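Type III effector HopU1 (Pseudomonas syringae pv. tomato, PDB 3U0J) probably transfers ADP-ribose from NAD+ to arginine side chains of host proteins, its targets including an RNA-binding protein of plant immunity. Local coordinates at residues 201-206 against 238-243; 122-127 against 194-199; 252-257 against 264-269; 157-162 against 226-231. All blocks are in the same frame, centred on the assembly; numbering follows the deposited sequence.

Interaction 1 (201-206 against 238-243); sequences TRIKDS and SEEEIM
Arg202 and Glu240 cross at about a right angle, and their flat ends are turned 79° against each other. Glu240 OE1 lies 3.8 Å from Arg202 NE and well out of the guanidinium plane, so the long salt bridge rests on charge alone. The arginine chain bends at chi3; CD1 of Ile242 lies over one face of its guanidinium, while the backbone O of Glu240 sits at the edge. Ile203 also crosses Glu240 at about a right angle, with Ile203 CD1 3.5 Å from Glu240 CD. Thr201 shows how one hydroxyl can serve two segments at once. With OG1 anti to the backbone N (chi1 -180°), Thr201 OG1 donates to Glu239 O at 2.8 Å, nearly along the C=O axis, and accepts from Ile203 N, closing an ST turn. Arg202 N adds a straight bond to Glu240 O at 3.3 Å. Glu239-Glu240-Glu241 matches the E-x-E motif of arginine-specific ADP-ribosyltransferases; Ser199-Thr200-Thr201 corresponds to their STS motif. Ser234 bonds Glu241 OE1, and Ser199 weakly bonds OE2. Strands 199-201 and 241-243 are antiparallel here; strand 227-229 flanks the latter and supplies Asp229 as Arg202's stronger partner, while helix 145-162 packs against Met243.

Interaction 2 (122-127 against 194-199); sequences NYLRLQ and EPAFMS
Charge, apolar packing and a local side-chain-to-backbone bond each contribute to this junction between helix 116-126 and the loop 195-198. The charged component is a salt bridge between Arg125 and Glu194. Arg125 bends at chi2 and chi3, which brings NH1 to 2.6 Å from Glu194 OE2. Guanidinium and carboxylate are nearly coplanar, 7° apart, and the acid meets the edge of the arginine. The N-H is nevertheless poorly aimed, 123° at the hydrogen, so the bond is weak and the attraction should be mainly electrostatic.

The other carboxylate oxygen is used within its own segment. Glu194 CG is anti to the backbone N (chi1 169°) and the chain folds at chi2, so that OE1 accepts from Ala196 N at 2.7 Å through its anti lone pair. The acid is thus fastened to its own segment while it faces the helix.

Apolar contacts lie alongside. Leu124 CD1 approaches Phe197 CE2 obliquely at 3.6 Å, and Leu124 CB stands 4.4 Å from Ala196 CB. Pro195 CB rests against the helix backbone, 3.7 Å from Leu124 O, and the aliphatic part of Arg125 runs past Ala196 CB.

The loop leads directly into strand 199-201, whose Ser199-Thr200-Thr201 corresponds to the STS motif of the family, so the contact docks helix 116-126 on the approach to that strand. Phe197 meets Leu151 and Ser152 of helix 145-162 and stacks edge-to-face with His98 of helix 89-99. Ile148 of helix 145-162 backs Leu124, while strand 192-194 joins strand 248-257 through a backbone bond between Glu194 and Ser248.

Interaction 3 (252-257 against 264-269); sequences IEHASA and LFVLSQ
The two faces of this antiparallel pair differ in degree. On the face of Ile252, Ala255, Phe265 and Leu267 the side chains are well packed, and all but Ala255 are buried. Ala255 CB lies 3.4 Å from Phe265 CD1, oblique to the ring, while Ile252 CG2 approaches the ring edge near its plane. Ile252 and Leu267 run side by side in the same direction, CG1 to CD1 3.9 Å. Helix 176-188 packs on Ile252, Ala255 and Phe265, with Phe186 on the first two and Tyr183 edge-to-face with Phe265.

The face of His254, Ser256, Leu264 and Val266 is looser and more open to solvent. His254 turns its ring edge, at CD2, to Val266 CG1 at 3.9 Å, the two lying side by side. Exposed Glu253 bends at chi2 and brings its carboxylate beside Ser268 CB.

Backbone bonding also changes along the pair. Ser256 and Leu264 exchange two straight bonds, whereas toward the other end Val266 O receives only a weak, bent bond from Glu253 N at 2.9 Å. Val266 N donates to His254 O with an angle of 165°. Glu253 and His254 thus both face Val266, a classic beta bulge in the hairpin of strands 248-257 and 263-269, which belongs to the mixed sheet of an ADP-ribosyltransferase fold.

Interaction 4 (157-162 against 226-231); sequences RLMDVA and RGADIS
Met159 lies against the guanidinium of Arg226, its CB about 3.7 Å above the plane and offset toward the rim. Its CG, anti to the carbonyl carbon (chi1 -79°), carries the chain onto the strand: Met159 CG stands 3.3 Å from Gly227 O and 3.9 Å from Ala228 CB, and SD packs on Gly227 C and CA. Extended from CG to NE, Arg226 reaches Asp160 OD1 with NH2 at its edge, a weak bond of 3.4 Å within a salt bridge. Asp160 is held more firmly by Tyr38, and Arg36 makes a second salt bridge to it.

Beyond Met159, the Leu158 side chain crosses that of Ile230 at about a right angle, with Leu158 CD1 4.0 Å from Ile230 CG2. A water donates to Ala162 O at 2.7 Å and, weakly, to Leu158 O, and accepts from Asp229 N at 3.1 Å, bridging the two backbones beside the Leu158 contact. Asp229 OD1 takes bonds from both Ser231 N and OG, forming an Asx turn that leads the chain out of the strand, and OD2 pairs with Arg202. The result is helix-on-sheet packing with axes perpendicular, helix 145-162 lying across edge strand 227-229 of the small antiparallel sheet.

Overall arrangement
Interactions 2 and 4 are buried, 1 and 3 only partly. Interactions 1 and 4 share the small antiparallel sheet: Met243 N reaches Ala228 O, and Arg202 pairs with Asp229, so the polar region with the E-x-E sequence is tied to the strand crossed by helix 145-162. Interaction 2, on the other side of the chain's centre, touches interaction 1 through Ser199 and Met198. Interactions 2 and 4 both combine apolar helix packing with a salt bridge at the margin, whereas interaction 1 depends more on backbone and hydroxyl bonds. Interaction 3 lies furthest out, its centre about 21 Å from that of the chain, and is built on strand pairing; Gln269 connects it to Arg226 of interaction 4.

Interaction 1 (201-206 against 238-243)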
loop_
_atom_site.group_PDB
_atom_site.type_symbol
_atom_site.label_atom_id
_atom_site.label_comp_id
_atom_site.label_asym_id
_atom_site.label_seq_id
_atom_site.Cartn_x
_atom_site.Cartn_y
_atom_site.Cartn_z
ATOM N N THR A 201 2.237 -9.638 -0.992
ATOM C CA THR A 201 2.553 -10.254 -2.276
ATOM C C THR A 201 1.968 -11.652 -2.384
ATOM O O THR A 201 1.920 -12.380 -1.407
ATOM C CB THR A 201 4.064 -10.305 -2.527
ATOM O OG1 THR A 201 4.307 -10.908 -3.798
ATOM C CG2 THR A 201 4.719 -11.137 -1.488
ATOM N N ARG A 202 1.513 -12.015 -3.577
ATOM C CA ARG A 202 1.028 -13.371 -3.818
ATOM C C ARG A 202 2.146 -14.426 -3.798
ATOM O O ARG A 202 1.897 -15.608 -3.553
ATOM C CB ARG A 202 0.312 -13.434 -5.154
ATOM C CG ARG A 202 -1.143 -13.072 -5.087
ATOM C CD ARG A 202 -1.759 -13.143 -6.480
ATOM N NE ARG A 202 -1.442 -11.935 -7.229
ATOM C CZ ARG A 202 -2.198 -11.448 -8.207
ATOM N NH1 ARG A 202 -3.315 -12.089 -8.558
ATOM N NH2 ARG A 202 -1.842 -10.321 -8.825
ATOM N N ILE A 203 3.372 -13.990 -4.054
ATOM C CA ILE A 203 4.489 -14.900 -4.208
ATOM C C ILE A 203 5.297 -15.057 -2.913
ATOM O O ILE A 203 5.975 -14.116 -2.467
ATOM C CB ILE A 203 5.418 -14.408 -5.327
ATOM C CG1 ILE A 203 4.598 -13.931 -6.537
ATOM C CG2 ILE A 203 6.401 -15.489 -5.714
ATOM C CD1 ILE A 203 5.387 -12.995 -7.494
ATOM N N LYS A 204 5.235 -16.254 -2.324
ATOM C CA LYS A 204 5.985 -16.547 -1.113
ATOM C C LYS A 204 7.428 -16.061 -1.191
ATOM O O LYS A 204 7.925 -15.441 -0.256
ATOM C CB LYS A 204 5.948 -18.036 -0.786
ATOM C CG LYS A 204 4.960 -18.381 0.298
ATOM C CD LYS A 204 4.928 -19.872 0.637
ATOM C CE LYS A 204 5.897 -20.223 1.760
ATOM N NZ LYS A 204 5.747 -21.650 2.220
ATOM N N ASP A 205 8.109 -16.326 -2.297
ATOM C CA ASP A 205 9.508 -15.919 -2.382
ATOM C C ASP A 205 9.709 -14.422 -2.210
ATOM O O ASP A 205 10.718 -13.981 -1.654
ATOM C CB ASP A 205 10.149 -16.388 -3.684
ATOM C CG ASP A 205 10.531 -17.855 -3.638
ATOM O OD1 ASP A 205 10.433 -18.457 -2.542
ATOM O OD2 ASP A 205 10.923 -18.410 -4.690
ATOM N N SER A 206 8.744 -13.640 -2.681
ATOM C CA SER A 206 8.890 -12.190 -2.691
ATOM C C SER A 206 8.843 -11.548 -1.293
ATOM O O SER A 206 9.323 -10.435 -1.090
ATOM C CB SER A 206 7.859 -11.569 -3.632
ATOM O OG SER A 206 8.062 -12.026 -4.964
ATOM N N SER A 238 5.711 -7.289 -11.529
ATOM C CA SER A 238 6.325 -8.581 -11.199
ATOM C C SER A 238 6.332 -8.886 -9.694
ATOM O O SER A 238 6.453 -10.046 -9.299
ATOM C CB SER A 238 7.767 -8.614 -11.711
ATOM O OG SER A 238 8.598 -7.738 -10.950
ATOM N N GLU A 239 6.245 -7.847 -8.862
ATOM C CA GLU A 239 6.137 -8.043 -7.423
ATOM C C GLU A 239 4.766 -8.641 -7.077
ATOM O O GLU A 239 4.562 -9.112 -5.969
ATOM C CB GLU A 239 6.405 -6.736 -6.653
ATOM C CG GLU A 239 7.890 -6.359 -6.523
ATOM C CD GLU A 239 8.130 -4.865 -6.177
ATOM O OE1 GLU A 239 7.144 -4.103 -5.996
ATOM O OE2 GLU A 239 9.317 -4.448 -6.095
ATOM N N GLU A 240 3.841 -8.622 -8.037
ATOM C CA GLU A 240 2.520 -9.254 -7.906
ATOM C C GLU A 240 1.779 -8.888 -6.626
ATOM O O GLU A 240 1.221 -9.768 -5.959
ATOM C CB GLU A 240 2.612 -10.778 -8.001
ATOM C CG GLU A 240 2.872 -11.324 -9.399
ATOM C CD GLU A 240 2.526 -12.818 -9.528
ATOM O OE1 GLU A 240 1.789 -13.353 -8.657
ATOM O OE2 GLU A 240 2.980 -13.455 -10.513
ATOM N N GLU A 241 1.744 -7.599 -6.299
ATOM C CA GLU A 241 1.184 -7.163 -5.029
ATOM C C GLU A 241 -0.342 -6.959 -4.940
ATOM O O GLU A 241 -1.013 -6.593 -5.896
ATOM C CB GLU A 241 1.928 -5.943 -4.504
ATOM C CG GLU A 241 2.177 -4.905 -5.525
ATOM C CD GLU A 241 3.246 -3.914 -5.087
ATOM O OE1 GLU A 241 4.130 -3.633 -5.945
ATOM O OE2 GLU A 241 3.198 -3.434 -3.903
ATOM N N ILE A 242 -0.857 -7.235 -3.750
ATOM C CA ILE A 242 -2.219 -6.955 -3.368
ATOM C C ILE A 242 -2.122 -5.908 -2.255
ATOM O O ILE A 242 -1.311 -6.072 -1.336
ATOM C CB ILE A 242 -2.849 -8.219 -2.800
ATOM C CG1 ILE A 242 -2.784 -9.354 -3.818
ATOM C CG2 ILE A 242 -4.261 -7.953 -2.375
ATOM C CD1 ILE A 242 -3.416 -9.011 -5.129
ATOM N N MET A 243 -2.911 -4.828 -2.344
ATOM C CA MET A 243 -2.849 -3.720 -1.373
ATOM C C MET A 243 -4.182 -3.648 -0.624
ATOM O O MET A 243 -5.233 -3.915 -1.215
ATOM C CB MET A 243 -2.535 -2.391 -2.091
ATOM C CG MET A 243 -2.340 -1.139 -1.190
ATOM S SD MET A 243 -1.797 0.386 -2.044
ATOM C CE MET A 243 -0.081 0.032 -2.350
#

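Interaction 2 (122-127 against 194-199)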
loop_
_atom_site.group_PDB
_atom_site.type_symbol
_atom_site.label_atom_id
_atom_site.label_comp_id
_atom_site.label_asym_id
_atom_site.label_seq_id
_atom_site.Cartn_x
_atom_site.Cartn_y
_atom_site.Cartn_z
ATOM N N ASN A 122 3.505 6.443 7.416
ATOM C CA ASN A 122 3.859 6.903 8.745
ATOM C C ASN A 122 2.855 7.909 9.301
ATOM O O ASN A 122 2.454 7.817 10.468
ATOM C CB ASN A 122 5.283 7.453 8.775
ATOM C CG ASN A 122 6.306 6.366 9.035
ATOM O OD1 ASN A 122 5.981 5.188 8.978
ATOM N ND2 ASN A 122 7.538 6.752 9.324
ATOM N N TYR A 123 2.456 8.861 8.462
ATOM C CA TYR A 123 1.426 9.830 8.823
ATOM C C TYR A 123 0.137 9.129 9.274
ATOM O O TYR A 123 -0.375 9.388 10.345
ATOM C CB TYR A 123 1.119 10.779 7.655
ATOM C CG TYR A 123 -0.174 11.520 7.864
ATOM C CD1 TYR A 123 -1.372 11.028 7.355
ATOM C CD2 TYR A 123 -0.212 12.691 8.608
ATOM C CE1 TYR A 123 -2.568 11.699 7.559
ATOM C CE2 TYR A 123 -1.402 13.365 8.824
ATOM C CZ TYR A 123 -2.576 12.867 8.300
ATOM O OH TYR A 123 -3.762 13.531 8.527
ATOM N N LEU A 124 -0.380 8.224 8.453
ATOM C CA LEU A 124 -1.580 7.495 8.839
ATOM C C LEU A 124 -1.437 6.727 10.151
ATOM O O LEU A 124 -2.394 6.670 10.921
ATOM C CB LEU A 124 -2.034 6.546 7.735
ATOM C CG LEU A 124 -2.585 7.219 6.487
ATOM C CD1 LEU A 124 -2.724 6.201 5.356
ATOM C CD2 LEU A 124 -3.903 7.871 6.804
ATOM N N ARG A 125 -0.270 6.119 10.401
ATOM C CA ARG A 125 -0.088 5.345 11.637
ATOM C C ARG A 125 0.020 6.250 12.864
ATOM O O ARG A 125 -0.362 5.845 13.943
ATOM C CB ARG A 125 1.115 4.380 11.598
ATOM C CG ARG A 125 1.495 3.807 10.260
ATOM C CD ARG A 125 1.761 2.301 10.281
ATOM N NE ARG A 125 3.122 1.953 10.660
ATOM C CZ ARG A 125 3.678 0.748 10.467
ATOM N NH1 ARG A 125 2.987 -0.227 9.874
ATOM N NH2 ARG A 125 4.935 0.516 10.855
ATOM N N LEU A 126 0.539 7.464 12.706
ATOM C CA LEU A 126 0.718 8.369 13.843
ATOM C C LEU A 126 -0.493 9.245 14.109
ATOM O O LEU A 126 -0.724 9.692 15.224
ATOM C CB LEU A 126 1.922 9.280 13.626
ATOM C CG LEU A 126 3.261 8.561 13.458
ATOM C CD1 LEU A 126 4.383 9.590 13.278
ATOM C CD2 LEU A 126 3.556 7.616 14.644
ATOM N N GLN A 127 -1.253 9.506 13.064
ATOM C CA GLN A 127 -2.355 10.442 13.126
ATOM C C GLN A 127 -3.313 10.148 14.288
ATOM O O GLN A 127 -3.799 9.015 14.432
ATOM C CB GLN A 127 -3.081 10.404 11.790
ATOM C CG GLN A 127 -4.354 11.163 11.759
ATOM C CD GLN A 127 -5.518 10.317 12.195
ATOM O OE1 GLN A 127 -6.555 10.842 12.579
ATOM N NE2 GLN A 127 -5.355 8.997 12.141
ATOM N N GLU A 194 -3.669 -2.511 10.971
ATOM C CA GLU A 194 -2.739 -1.654 10.230
ATOM C C GLU A 194 -3.412 -0.369 9.715
ATOM O O GLU A 194 -4.231 -0.412 8.790
ATOM C CB GLU A 194 -2.106 -2.422 9.071
ATOM C CG GLU A 194 -1.340 -1.516 8.125
ATOM C CD GLU A 194 -0.209 -0.802 8.823
ATOM O OE1 GLU A 194 -0.325 0.416 9.075
ATOM O OE2 GLU A 194 0.790 -1.477 9.140
ATOM N N PRO A 195 -3.092 0.777 10.331
ATOM C CA PRO A 195 -3.751 2.037 9.944
ATOM C C PRO A 195 -3.369 2.488 8.546
ATOM O O PRO A 195 -4.142 3.193 7.897
ATOM C CB PRO A 195 -3.238 3.045 10.973
ATOM C CG PRO A 195 -2.840 2.180 12.172
ATOM C CD PRO A 195 -2.339 0.890 11.589
ATOM N N ALA A 196 -2.193 2.093 8.074
ATOM C CA ALA A 196 -1.762 2.515 6.746
ATOM C C ALA A 196 -2.232 1.528 5.678
ATOM O O ALA A 196 -2.991 0.614 5.973
ATOM C CB ALA A 196 -0.266 2.698 6.710
ATOM N N PHE A 197 -1.782 1.721 4.441
ATOM C CA PHE A 197 -2.130 0.843 3.328
ATOM C C PHE A 197 -1.238 -0.383 3.349
ATOM O O PHE A 197 -0.075 -0.276 2.972
ATOM C CB PHE A 197 -1.878 1.582 2.004
ATOM C CG PHE A 197 -2.754 2.771 1.800
ATOM C CD1 PHE A 197 -4.021 2.627 1.276
ATOM C CD2 PHE A 197 -2.327 4.021 2.153
ATOM C CE1 PHE A 197 -4.849 3.718 1.110
ATOM C CE2 PHE A 197 -3.146 5.116 1.998
ATOM C CZ PHE A 197 -4.408 4.966 1.466
ATOM N N MET A 198 -1.748 -1.541 3.759
ATOM C CA MET A 198 -0.903 -2.734 3.790
ATOM C C MET A 198 -0.560 -3.249 2.405
ATOM O O MET A 198 -1.403 -3.299 1.494
ATOM C CB MET A 198 -1.499 -3.867 4.609
ATOM C CG MET A 198 -0.409 -4.827 5.093
ATOM S SD MET A 198 -1.016 -6.325 5.861
ATOM C CE MET A 198 -1.569 -5.704 7.430
ATOM N N SER A 199 0.697 -3.624 2.246
ATOM C CA SER A 199 1.189 -4.088 0.966
ATOM C C SER A 199 1.613 -5.521 1.135
ATOM O O SER A 199 2.319 -5.859 2.083
ATOM C CB SER A 199 2.375 -3.240 0.528
ATOM O OG SER A 199 2.965 -3.783 -0.632
#

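Interaction 3 (252-257 against 264-269)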
loop_
_atom_site.group_PDB
_atom_site.type_symbol
_atom_site.label_atom_id
_atom_site.label_comp_id
_atom_site.label_asym_id
_atom_site.label_seq_id
_atom_site.Cartn_x
_atom_site.Cartn_y
_atom_site.Cartn_z
ATOM N N ILE A 252 -5.064 -13.013 14.421
ATOM C CA ILE A 252 -3.933 -13.919 14.274
ATOM C C ILE A 252 -4.352 -15.332 14.640
ATOM O O ILE A 252 -4.513 -15.637 15.814
ATOM C CB ILE A 252 -2.758 -13.496 15.135
ATOM C CG1 ILE A 252 -2.454 -12.013 14.887
ATOM C CG2 ILE A 252 -1.558 -14.378 14.827
ATOM C CD1 ILE A 252 -1.513 -11.385 15.878
ATOM N N GLU A 253 -4.546 -16.185 13.636
ATOM C CA GLU A 253 -4.968 -17.572 13.866
ATOM C C GLU A 253 -3.872 -18.446 14.507
ATOM O O GLU A 253 -4.144 -19.167 15.460
ATOM C CB GLU A 253 -5.474 -18.238 12.570
ATOM C CG GLU A 253 -6.446 -17.415 11.707
ATOM C CD GLU A 253 -7.913 -17.620 12.068
ATOM O OE1 GLU A 253 -8.798 -17.200 11.279
ATOM O OE2 GLU A 253 -8.181 -18.202 13.141
ATOM N N HIS A 254 -2.649 -18.386 13.979
ATOM C CA HIS A 254 -1.549 -19.224 14.468
ATOM C C HIS A 254 -0.269 -18.412 14.557
ATOM O O HIS A 254 -0.137 -17.399 13.896
ATOM C CB HIS A 254 -1.324 -20.431 13.545
ATOM C CG HIS A 254 -2.589 -21.138 13.152
ATOM N ND1 HIS A 254 -3.253 -22.008 13.996
ATOM C CD2 HIS A 254 -3.317 -21.097 12.007
ATOM C CE1 HIS A 254 -4.335 -22.469 13.389
ATOM N NE2 HIS A 254 -4.398 -21.934 12.182
ATOM N N ALA A 255 0.682 -18.859 15.363
ATOM C CA ALA A 255 1.946 -18.147 15.524
ATOM C C ALA A 255 3.003 -19.120 16.019
ATOM O O ALA A 255 2.832 -19.738 17.063
ATOM C CB ALA A 255 1.779 -17.014 16.519
ATOM N N SER A 256 4.034 -19.302 15.232
ATOM C CA SER A 256 5.008 -20.307 15.487
ATOM C C SER A 256 6.383 -19.970 14.968
ATOM O O SER A 256 6.562 -19.095 14.212
ATOM C CB SER A 256 4.527 -21.594 14.856
ATOM O OG SER A 256 4.143 -21.391 13.533
ATOM N N ALA A 257 7.374 -20.707 15.401
ATOM C CA ALA A 257 8.717 -20.491 14.950
ATOM C C ALA A 257 8.996 -21.219 13.681
ATOM O O ALA A 257 8.271 -22.069 13.292
ATOM C CB ALA A 257 9.648 -20.913 15.969
ATOM N N LEU A 264 6.503 -17.107 12.133
ATOM C CA LEU A 264 5.445 -17.075 11.169
ATOM C C LEU A 264 4.159 -16.788 11.897
ATOM O O LEU A 264 3.782 -17.525 12.803
ATOM C CB LEU A 264 5.344 -18.427 10.464
ATOM C CG LEU A 264 4.031 -18.665 9.708
ATOM C CD1 LEU A 264 3.947 -17.787 8.481
ATOM C CD2 LEU A 264 3.906 -20.097 9.302
ATOM N N PHE A 265 3.479 -15.719 11.506
ATOM C CA PHE A 265 2.132 -15.466 12.015
ATOM C C PHE A 265 1.120 -15.635 10.912
ATOM O O PHE A 265 1.259 -15.062 9.828
ATOM C CB PHE A 265 2.024 -14.079 12.635
ATOM C CG PHE A 265 3.043 -13.838 13.663
ATOM C CD1 PHE A 265 2.783 -14.138 14.982
ATOM C CD2 PHE A 265 4.298 -13.371 13.306
ATOM C CE1 PHE A 265 3.751 -13.959 15.944
ATOM C CE2 PHE A 265 5.271 -13.173 14.251
ATOM C CZ PHE A 265 5.001 -13.469 15.582
ATOM N N VAL A 266 0.112 -16.451 11.179
ATOM C CA VAL A 266 -0.944 -16.652 10.209
ATOM C C VAL A 266 -2.046 -15.686 10.535
ATOM O O VAL A 266 -2.560 -15.680 11.646
ATOM C CB VAL A 266 -1.488 -18.082 10.224
ATOM C CG1 VAL A 266 -2.799 -18.137 9.452
ATOM C CG2 VAL A 266 -0.454 -19.040 9.642
ATOM N N LEU A 267 -2.380 -14.851 9.556
ATOM C CA LEU A 267 -3.377 -13.805 9.723
ATOM C C LEU A 267 -4.662 -14.094 8.956
ATOM O O LEU A 267 -4.646 -14.745 7.919
ATOM C CB LEU A 267 -2.802 -12.475 9.264
ATOM C CG LEU A 267 -2.214 -11.600 10.363
ATOM C CD1 LEU A 267 -1.277 -12.388 11.232
ATOM C CD2 LEU A 267 -1.518 -10.396 9.748
ATOM N N SER A 268 -5.775 -13.592 9.468
ATOM C CA SER A 268 -7.055 -13.747 8.796
ATOM C C SER A 268 -7.799 -12.407 8.758
ATOM O O SER A 268 -8.072 -11.813 9.803
ATOM C CB SER A 268 -7.888 -14.794 9.513
ATOM O OG SER A 268 -8.978 -15.184 8.719
ATOM N N GLN A 269 -8.115 -11.930 7.556
ATOM C CA GLN A 269 -8.772 -10.637 7.404
ATOM C C GLN A 269 -10.206 -10.654 7.924
ATOM O O GLN A 269 -10.953 -11.619 7.715
ATOM C CB GLN A 269 -8.769 -10.198 5.944
ATOM C CG GLN A 269 -9.241 -8.778 5.734
ATOM C CD GLN A 269 -9.365 -8.416 4.263
ATOM O OE1 GLN A 269 -9.519 -9.293 3.405
ATOM N NE2 GLN A 269 -9.293 -7.119 3.963
#

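Interaction 4 (157-162 against 226-231)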
loop_
_atom_site.group_PDB
_atom_site.type_symbol
_atom_site.label_atom_id
_atom_site.label_comp_id
_atom_site.label_asym_id
_atom_site.label_seq_id
_atom_site.Cartn_x
_atom_site.Cartn_y
_atom_site.Cartn_z
ATOM N N ARG A 157 -12.374 1.418 -6.542
ATOM C CA ARG A 157 -12.691 1.159 -7.947
ATOM C C ARG A 157 -12.252 -0.255 -8.339
ATOM O O ARG A 157 -12.992 -0.984 -8.981
ATOM C CB ARG A 157 -11.933 2.130 -8.851
ATOM C CG ARG A 157 -12.704 3.273 -9.510
ATOM C CD ARG A 157 -13.177 4.196 -8.480
ATOM N NE ARG A 157 -13.171 5.631 -8.793
ATOM C CZ ARG A 157 -14.257 6.328 -9.130
ATOM N NH1 ARG A 157 -15.416 5.714 -9.331
ATOM N NH2 ARG A 157 -14.183 7.637 -9.288
ATOM N N LEU A 158 -11.034 -0.638 -7.973
ATOM C CA LEU A 158 -10.506 -1.947 -8.369
ATOM C C LEU A 158 -11.136 -3.106 -7.610
ATOM O O LEU A 158 -11.460 -4.135 -8.200
ATOM C CB LEU A 158 -8.985 -2.017 -8.200
ATOM C CG LEU A 158 -8.056 -1.282 -9.168
ATOM C CD1 LEU A 158 -6.645 -1.169 -8.570
ATOM C CD2 LEU A 158 -8.028 -1.933 -10.552
ATOM N N MET A 159 -11.273 -2.978 -6.296
ATOM C CA MET A 159 -11.940 -4.031 -5.550
ATOM C C MET A 159 -13.386 -4.184 -6.072
ATOM O O MET A 159 -13.939 -5.266 -6.059
ATOM C CB MET A 159 -11.863 -3.786 -4.036
ATOM C CG MET A 159 -10.518 -4.168 -3.410
ATOM S SD MET A 159 -10.442 -4.001 -1.616
ATOM C CE MET A 159 -10.850 -2.279 -1.520
ATOM N N ASP A 160 -13.984 -3.113 -6.575
ATOM C CA ASP A 160 -15.364 -3.205 -7.055
ATOM C C ASP A 160 -15.507 -4.143 -8.226
ATOM O O ASP A 160 -16.528 -4.824 -8.359
ATOM C CB ASP A 160 -15.930 -1.848 -7.441
ATOM C CG ASP A 160 -16.389 -1.059 -6.243
ATOM O OD1 ASP A 160 -16.469 -1.668 -5.152
ATOM O OD2 ASP A 160 -16.657 0.158 -6.397
ATOM N N VAL A 161 -14.491 -4.189 -9.078
ATOM C CA VAL A 161 -14.594 -4.977 -10.294
ATOM C C VAL A 161 -13.864 -6.310 -10.179
ATOM O O VAL A 161 -14.213 -7.278 -10.854
ATOM C CB VAL A 161 -14.110 -4.175 -11.539
ATOM C CG1 VAL A 161 -12.850 -3.401 -11.235
ATOM C CG2 VAL A 161 -13.870 -5.090 -12.719
ATOM N N ALA A 162 -12.865 -6.375 -9.310
ATOM C CA ALA A 162 -11.923 -7.491 -9.352
ATOM C C ALA A 162 -11.284 -7.767 -8.003
ATOM O O ALA A 162 -10.089 -8.067 -7.926
ATOM C CB ALA A 162 -10.826 -7.215 -10.401
ATOM N N ARG A 226 -10.944 -9.731 1.045
ATOM C CA ARG A 226 -11.070 -8.657 0.072
ATOM C C ARG A 226 -9.845 -7.728 0.014
ATOM O O ARG A 226 -9.447 -7.128 1.011
ATOM C CB ARG A 226 -12.344 -7.870 0.359
ATOM C CG ARG A 226 -12.798 -6.957 -0.766
ATOM C CD ARG A 226 -14.282 -6.549 -0.591
ATOM N NE ARG A 226 -14.548 -5.229 -1.163
ATOM C CZ ARG A 226 -15.226 -5.016 -2.286
ATOM N NH1 ARG A 226 -15.728 -6.039 -2.975
ATOM N NH2 ARG A 226 -15.403 -3.773 -2.716
ATOM N N GLY A 227 -9.253 -7.616 -1.170
ATOM C CA GLY A 227 -8.086 -6.774 -1.362
ATOM C C GLY A 227 -7.895 -6.320 -2.802
ATOM O O GLY A 227 -8.588 -6.772 -3.713
ATOM N N ALA A 228 -6.945 -5.421 -3.021
ATOM C CA ALA A 228 -6.816 -4.831 -4.339
ATOM C C ALA A 228 -5.588 -5.317 -5.095
ATOM O O ALA A 228 -4.457 -5.196 -4.629
ATOM C CB ALA A 228 -6.832 -3.315 -4.240
ATOM N N ASP A 229 -5.816 -5.877 -6.268
ATOM C CA ASP A 229 -4.713 -6.290 -7.105
ATOM C C ASP A 229 -4.342 -5.093 -7.962
ATOM O O ASP A 229 -5.052 -4.748 -8.903
ATOM C CB ASP A 229 -5.107 -7.470 -7.967
ATOM C CG ASP A 229 -4.019 -7.872 -8.917
ATOM O OD1 ASP A 229 -2.946 -7.240 -8.857
ATOM O OD2 ASP A 229 -4.233 -8.815 -9.723
ATOM N N ILE A 230 -3.233 -4.460 -7.600
ATOM C CA ILE A 230 -2.758 -3.245 -8.230
ATOM C C ILE A 230 -1.551 -3.521 -9.135
ATOM O O ILE A 230 -0.863 -2.599 -9.590
ATOM C CB ILE A 230 -2.288 -2.269 -7.153
ATOM C CG1 ILE A 230 -1.142 -2.910 -6.351
ATOM C CG2 ILE A 230 -3.462 -1.848 -6.255
ATOM C CD1 ILE A 230 -0.356 -1.954 -5.538
ATOM N N SER A 231 -1.273 -4.793 -9.379
ATOM C CA SER A 231 -0.116 -5.135 -10.188
ATOM C C SER A 231 -0.118 -4.403 -11.534
ATOM O O SER A 231 0.934 -4.132 -12.088
ATOM C CB SER A 231 -0.031 -6.639 -10.392
ATOM O OG SER A 231 -1.208 -7.117 -11.004
HETATM O O HOH W 1 -8.568 -5.841 -7.635
#